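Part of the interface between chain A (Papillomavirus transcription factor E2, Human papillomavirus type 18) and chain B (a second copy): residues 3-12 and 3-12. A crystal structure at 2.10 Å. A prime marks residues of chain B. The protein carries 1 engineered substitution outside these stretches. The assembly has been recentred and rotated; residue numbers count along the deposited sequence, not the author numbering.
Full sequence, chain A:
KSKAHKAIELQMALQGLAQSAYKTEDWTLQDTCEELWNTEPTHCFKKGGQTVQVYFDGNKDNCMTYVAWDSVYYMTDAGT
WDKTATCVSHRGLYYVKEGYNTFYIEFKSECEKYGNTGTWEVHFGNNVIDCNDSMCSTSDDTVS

Chain A 3-12: KAHKAIELQM
Chain B 3-12: KAHKAIELQM

Two helices that cross almost at right angles meet here around an exact two-fold axis, and near that axis two residues, Ile8 and Gln11, each meet their own copy: Ile8 touches Ile8′, and Gln11 lies against Gln11′. The N-to-C directions make an angle of 85°, and the axes approach to 8.7 Å. Both stretches are helical, with phi/psi near -60/-45 over Glu9 to Met12 and i to i+4 bonds such as Gln11 N to Ala7 O (3.0 Å) and Met12 N to Ile8 O (3.1 Å). The register is set by Ala7 CA and Ile8′ CA, 6.1 Å apart, and the symmetry repeats every contact with the primes exchanged.

Such closeness suits alanine. Ala7 directs its CB toward the partner and is buried, its single methyl leaving room for Ile8′, whose CD1 lies 3.7 Å from Ala7 CB. The CA-to-CB bond of Ile8 points sideways, but chi1 of -45° (m) and chi2 of -61° (m) bring its end inward. Ile8 CD1 thus reaches Ile8′ CD1 at 3.8 Å and packs against the preceding turn, 4.4 Å from Ala4′ CB and 3.3 Å from Ala4′ O.

One turn beyond Ala7, Gln11 points toward the other helix with chi1 -150° (t), chi2 68° (p) and chi3 65°. Gln11 is buried, with 70 Å² of the residue covered by the other stretch. As modelled, Gln11 OE1 and Gln11′ OE1 are 3.3 Å apart, but the amide is probably turned over, so its atom assignment is uncertain. Leu10 (chi1 176°, t; chi2 56°, p), also buried, points toward the partner and offers its glutamine an apolar surface, with Leu10 CD2 3.7 Å from the atom modelled as Gln11′ NE2.

His5 points away and Glu9 is out of reach; neither is covered by the other stretch. The two stretches bury 429 Å², both sides summed, mostly through Ala7, Ile8, Leu10 and Gln11.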

ATOM      1  N   LYS A   3      -5.033  19.396  -0.946  1.00 99.34           N
ATOM      2  CA  LYS A   3      -4.893  17.972  -0.677  1.00 98.67           C
ATOM      3  C   LYS A   3      -4.738  17.211  -1.988  1.00 97.83           C
ATOM      4  O   LYS A   3      -4.069  16.177  -2.041  1.00 98.00           O
ATOM      5  CB  LYS A   3      -6.122  17.464   0.084  1.00 98.85           C
ATOM      6  CG  LYS A   3      -6.014  16.027   0.565  1.00 99.28           C
ATOM      7  CD  LYS A   3      -7.230  15.635   1.388  1.00 99.70           C
ATOM      8  CE  LYS A   3      -7.097  14.225   1.934  1.00 99.80           C
ATOM      9  NZ  LYS A   3      -8.262  13.844   2.780  1.00 99.78           N
ATOM     10  N   ALA A   4      -5.359  17.730  -3.043  1.00 96.47           N
ATOM     11  CA  ALA A   4      -5.279  17.107  -4.358  1.00 95.18           C
ATOM     12  C   ALA A   4      -3.812  16.920  -4.727  1.00 94.38           C
ATOM     13  O   ALA A   4      -3.438  15.930  -5.358  1.00 94.52           O
ATOM     14  CB  ALA A   4      -5.974  17.980  -5.391  1.00 95.08           C
ATOM     15  N   HIS A   5      -2.987  17.881  -4.323  1.00 92.89           N
ATOM     16  CA  HIS A   5      -1.554  17.835  -4.587  1.00 91.50           C
ATOM     17  C   HIS A   5      -0.888  16.805  -3.677  1.00 90.37           C
ATOM     18  O   HIS A   5       0.022  16.081  -4.092  1.00 90.33           O
ATOM     19  CB  HIS A   5      -0.934  19.218  -4.354  1.00 91.90           C
ATOM     20  CG  HIS A   5       0.565  19.217  -4.358  1.00 92.01           C
ATOM     21  ND1 HIS A   5       1.308  18.694  -5.395  1.00 92.01           N
ATOM     22  CD2 HIS A   5       1.458  19.680  -3.451  1.00 91.95           C
ATOM     23  CE1 HIS A   5       2.594  18.833  -5.126  1.00 92.07           C
ATOM     24  NE2 HIS A   5       2.713  19.429  -3.953  1.00 91.87           N
ATOM     25  N   LYS A   6      -1.348  16.747  -2.430  1.00 88.44           N
ATOM     26  CA  LYS A   6      -0.806  15.807  -1.462  1.00 86.15           C
ATOM     27  C   LYS A   6      -0.856  14.383  -2.000  1.00 84.08           C
ATOM     28  O   LYS A   6       0.161  13.693  -2.033  1.00 84.14           O
ATOM     29  CB  LYS A   6      -1.579  15.906  -0.144  1.00 86.90           C
ATOM     30  CG  LYS A   6      -1.207  17.124   0.695  1.00 87.90           C
ATOM     31  CD  LYS A   6       0.217  17.008   1.231  1.00 88.78           C
ATOM     32  CE  LYS A   6       0.705  18.311   1.847  1.00 89.20           C
ATOM     33  NZ  LYS A   6       0.856  19.388   0.823  1.00 89.42           N
ATOM     34  N   ALA A   7      -2.036  13.950  -2.430  1.00 81.44           N
ATOM     35  CA  ALA A   7      -2.201  12.603  -2.971  1.00 78.88           C
ATOM     36  C   ALA A   7      -1.170  12.306  -4.057  1.00 76.78           C
ATOM     37  O   ALA A   7      -0.702  11.175  -4.190  1.00 76.03           O
ATOM     38  CB  ALA A   7      -3.610  12.434  -3.532  1.00 78.63           C
ATOM     39  N   ILE A   8      -0.814  13.335  -4.822  1.00 74.56           N
ATOM     40  CA  ILE A   8       0.149  13.201  -5.912  1.00 72.29           C
ATOM     41  C   ILE A   8       1.568  12.956  -5.399  1.00 70.09           C
ATOM     42  O   ILE A   8       2.296  12.110  -5.925  1.00 69.84           O
ATOM     43  CB  ILE A   8       0.165  14.470  -6.794  1.00 73.19           C
ATOM     44  CG1 ILE A   8      -1.268  14.922  -7.096  1.00 74.06           C
ATOM     45  CG2 ILE A   8       0.909  14.190  -8.092  1.00 73.27           C
ATOM     46  CD1 ILE A   8      -2.103  13.907  -7.863  1.00 74.80           C
ATOM     47  N   GLU A   9       1.956  13.707  -4.376  1.00 67.22           N
ATOM     48  CA  GLU A   9       3.283  13.575  -3.787  1.00 64.29           C
ATOM     49  C   GLU A   9       3.431  12.173  -3.204  1.00 60.85           C
ATOM     50  O   GLU A   9       4.427  11.483  -3.434  1.00 60.19           O
ATOM     51  CB  GLU A   9       3.465  14.630  -2.692  1.00 66.17           C
ATOM     52  CG  GLU A   9       4.867  14.718  -2.117  1.00 69.33           C
ATOM     53  CD  GLU A   9       5.064  15.958  -1.256  1.00 71.60           C
ATOM     54  OE1 GLU A   9       6.196  16.172  -0.771  1.00 72.85           O
ATOM     55  OE2 GLU A   9       4.087  16.719  -1.063  1.00 72.47           O
ATOM     56  N   LEU A  10       2.418  11.756  -2.452  1.00 57.28           N
ATOM     57  CA  LEU A  10       2.408  10.442  -1.833  1.00 54.00           C
ATOM     58  C   LEU A  10       2.537   9.347  -2.889  1.00 52.77           C
ATOM     59  O   LEU A  10       3.306   8.400  -2.731  1.00 51.77           O
ATOM     60  CB  LEU A  10       1.114  10.256  -1.037  1.00 51.35           C
ATOM     61  CG  LEU A  10       0.889   8.889  -0.396  1.00 50.22           C
ATOM     62  CD1 LEU A  10       2.054   8.552   0.506  1.00 48.04           C
ATOM     63  CD2 LEU A  10      -0.420   8.892   0.381  1.00 49.32           C
ATOM     64  N   GLN A  11       1.786   9.489  -3.975  1.00 52.50           N
ATOM     65  CA  GLN A  11       1.821   8.502  -5.044  1.00 52.22           C
ATOM     66  C   GLN A  11       3.218   8.360  -5.640  1.00 51.57           C
ATOM     67  O   GLN A  11       3.700   7.249  -5.852  1.00 50.53           O
ATOM     68  CB  GLN A  11       0.843   8.880  -6.144  1.00 54.06           C
ATOM     69  CG  GLN A  11       0.305   7.672  -6.863  1.00 56.47           C
ATOM     70  CD  GLN A  11      -0.597   6.855  -5.966  1.00 57.07           C
ATOM     71  OE1 GLN A  11      -1.661   7.322  -5.552  1.00 58.30           O
ATOM     72  NE2 GLN A  11      -0.176   5.632  -5.653  1.00 56.80           N
ATOM     73  N   MET A  12       3.860   9.487  -5.926  1.00 50.59           N
ATOM     74  CA  MET A  12       5.201   9.441  -6.482  1.00 50.56           C
ATOM     75  C   MET A  12       6.148   8.776  -5.493  1.00 48.29           C
ATOM     76  O   MET A  12       6.979   7.950  -5.878  1.00 47.19           O
ATOM     77  CB  MET A  12       5.693  10.846  -6.830  1.00 54.30           C
ATOM     78  CG  MET A  12       5.037  11.423  -8.084  1.00 59.83           C
ATOM     79  SD  MET A  12       5.045  10.246  -9.492  1.00 65.52           S
ATOM     80  CE  MET A  12       6.819  10.258  -9.951  1.00 63.47           C
TER
ATOM     81  N   LYS B   3      -3.790  12.282 -15.403  1.00 99.34           N
ATOM     82  CA  LYS B   3      -3.265  11.321 -14.442  1.00 98.67           C
ATOM     83  C   LYS B   3      -3.368  11.893 -13.033  1.00 97.83           C
ATOM     84  O   LYS B   3      -3.543  11.152 -12.063  1.00 98.00           O
ATOM     85  CB  LYS B   3      -1.805  10.997 -14.774  1.00 98.85           C
ATOM     86  CG  LYS B   3      -1.203   9.882 -13.937  1.00 99.28           C
ATOM     87  CD  LYS B   3       0.212   9.564 -14.394  1.00 99.70           C
ATOM     88  CE  LYS B   3       0.795   8.401 -13.612  1.00 99.80           C
ATOM     89  NZ  LYS B   3       2.165   8.048 -14.079  1.00 99.78           N
ATOM     90  N   ALA B   4      -3.259  13.213 -12.927  1.00 96.47           N
ATOM     91  CA  ALA B   4      -3.353  13.886 -11.638  1.00 95.18           C
ATOM     92  C   ALA B   4      -4.652  13.470 -10.958  1.00 94.38           C
ATOM     93  O   ALA B   4      -4.708  13.317  -9.737  1.00 94.52           O
ATOM     94  CB  ALA B   4      -3.322  15.394 -11.835  1.00 95.08           C
ATOM     95  N   HIS B   5      -5.695  13.287 -11.763  1.00 92.89           N
ATOM     96  CA  HIS B   5      -6.999  12.874 -11.262  1.00 91.50           C
ATOM     97  C   HIS B   5      -6.967  11.396 -10.878  1.00 90.37           C
ATOM     98  O   HIS B   5      -7.560  10.984  -9.877  1.00 90.33           O
ATOM     99  CB  HIS B   5      -8.071  13.113 -12.333  1.00 91.90           C
ATOM    100  CG  HIS B   5      -9.397  12.494 -12.009  1.00 92.01           C
ATOM    101  ND1 HIS B   5     -10.059  12.727 -10.822  1.00 92.01           N
ATOM    102  CD2 HIS B   5     -10.185  11.654 -12.721  1.00 91.95           C
ATOM    103  CE1 HIS B   5     -11.197  12.055 -10.817  1.00 92.07           C
ATOM    104  NE2 HIS B   5     -11.299  11.396 -11.956  1.00 91.87           N
ATOM    105  N   LYS B   6      -6.269  10.601 -11.685  1.00 88.44           N
ATOM    106  CA  LYS B   6      -6.151   9.174 -11.431  1.00 86.15           C
ATOM    107  C   LYS B   6      -5.632   8.911 -10.023  1.00 84.08           C
ATOM    108  O   LYS B   6      -6.253   8.179  -9.256  1.00 84.14           O
ATOM    109  CB  LYS B   6      -5.227   8.530 -12.468  1.00 86.90           C
ATOM    110  CG  LYS B   6      -5.881   8.326 -13.831  1.00 87.90           C
ATOM    111  CD  LYS B   6      -6.978   7.267 -13.760  1.00 88.78           C
ATOM    112  CE  LYS B   6      -7.819   7.229 -15.028  1.00 89.20           C
ATOM    113  NZ  LYS B   6      -8.617   8.477 -15.205  1.00 89.42           N
ATOM    114  N   ALA B   7      -4.501   9.521  -9.683  1.00 81.44           N
ATOM    115  CA  ALA B   7      -3.912   9.346  -8.358  1.00 78.88           C
ATOM    116  C   ALA B   7      -4.934   9.609  -7.254  1.00 76.78           C
ATOM    117  O   ALA B   7      -4.908   8.965  -6.204  1.00 76.03           O
ATOM    118  CB  ALA B   7      -2.716  10.280  -8.191  1.00 78.63           C
ATOM    119  N   ILE B   8      -5.839  10.550  -7.506  1.00 74.56           N
ATOM    120  CA  ILE B   8      -6.868  10.923  -6.540  1.00 72.29           C
ATOM    121  C   ILE B   8      -7.912   9.822  -6.358  1.00 70.09           C
ATOM    122  O   ILE B   8      -8.318   9.511  -5.234  1.00 69.84           O
ATOM    123  CB  ILE B   8      -7.597  12.213  -6.978  1.00 73.19           C
ATOM    124  CG1 ILE B   8      -6.581  13.260  -7.450  1.00 74.06           C
ATOM    125  CG2 ILE B   8      -8.417  12.766  -5.820  1.00 73.27           C
ATOM    126  CD1 ILE B   8      -5.587  13.699  -6.385  1.00 74.80           C
ATOM    127  N   GLU B   9      -8.348   9.242  -7.468  1.00 67.22           N
ATOM    128  CA  GLU B   9      -9.340   8.174  -7.438  1.00 64.29           C
ATOM    129  C   GLU B   9      -8.765   6.981  -6.682  1.00 60.85           C
ATOM    130  O   GLU B   9      -9.410   6.409  -5.800  1.00 60.19           O
ATOM    131  CB  GLU B   9      -9.705   7.774  -8.870  1.00 66.17           C
ATOM    132  CG  GLU B   9     -10.859   6.794  -8.985  1.00 69.33           C
ATOM    133  CD  GLU B   9     -11.363   6.656 -10.416  1.00 71.60           C
ATOM    134  OE1 GLU B   9     -12.350   5.919 -10.630  1.00 72.85           O
ATOM    135  OE2 GLU B   9     -10.772   7.284 -11.326  1.00 72.47           O
ATOM    136  N   LEU B  10      -7.536   6.620  -7.032  1.00 57.28           N
ATOM    137  CA  LEU B  10      -6.850   5.507  -6.399  1.00 54.00           C
ATOM    138  C   LEU B  10      -6.737   5.731  -4.893  1.00 52.77           C
ATOM    139  O   LEU B  10      -6.990   4.828  -4.096  1.00 51.77           O
ATOM    140  CB  LEU B  10      -5.458   5.341  -7.013  1.00 51.35           C
ATOM    141  CG  LEU B  10      -4.556   4.275  -6.398  1.00 50.22           C
ATOM    142  CD1 LEU B  10      -5.254   2.935  -6.435  1.00 48.04           C
ATOM    143  CD2 LEU B  10      -3.232   4.222  -7.150  1.00 49.32           C
ATOM    144  N   GLN B  11      -6.363   6.945  -4.507  1.00 52.50           N
ATOM    145  CA  GLN B  11      -6.214   7.270  -3.097  1.00 52.22           C
ATOM    146  C   GLN B  11      -7.518   7.079  -2.329  1.00 51.57           C
ATOM    147  O   GLN B  11      -7.530   6.500  -1.245  1.00 50.53           O
ATOM    148  CB  GLN B  11      -5.741   8.704  -2.932  1.00 54.06           C
ATOM    149  CG  GLN B  11      -4.918   8.890  -1.686  1.00 56.47           C
ATOM    150  CD  GLN B  11      -3.590   8.177  -1.792  1.00 57.07           C
ATOM    151  OE1 GLN B  11      -2.753   8.527  -2.628  1.00 58.30           O
ATOM    152  NE2 GLN B  11      -3.388   7.165  -0.951  1.00 56.80           N
ATOM    153  N   MET B  12      -8.614   7.582  -2.884  1.00 50.59           N
ATOM    154  CA  MET B  12      -9.900   7.432  -2.227  1.00 50.56           C
ATOM    155  C   MET B  12     -10.251   5.955  -2.110  1.00 48.29           C
ATOM    156  O   MET B  12     -10.726   5.503  -1.065  1.00 47.19           O
ATOM    157  CB  MET B  12     -10.992   8.181  -2.990  1.00 54.30           C
ATOM    158  CG  MET B  12     -10.920   9.698  -2.817  1.00 59.83           C
ATOM    159  SD  MET B  12     -10.739  10.201  -1.062  1.00 65.52           S
ATOM    160  CE  MET B  12     -12.412   9.824  -0.413  1.00 63.47           C
TER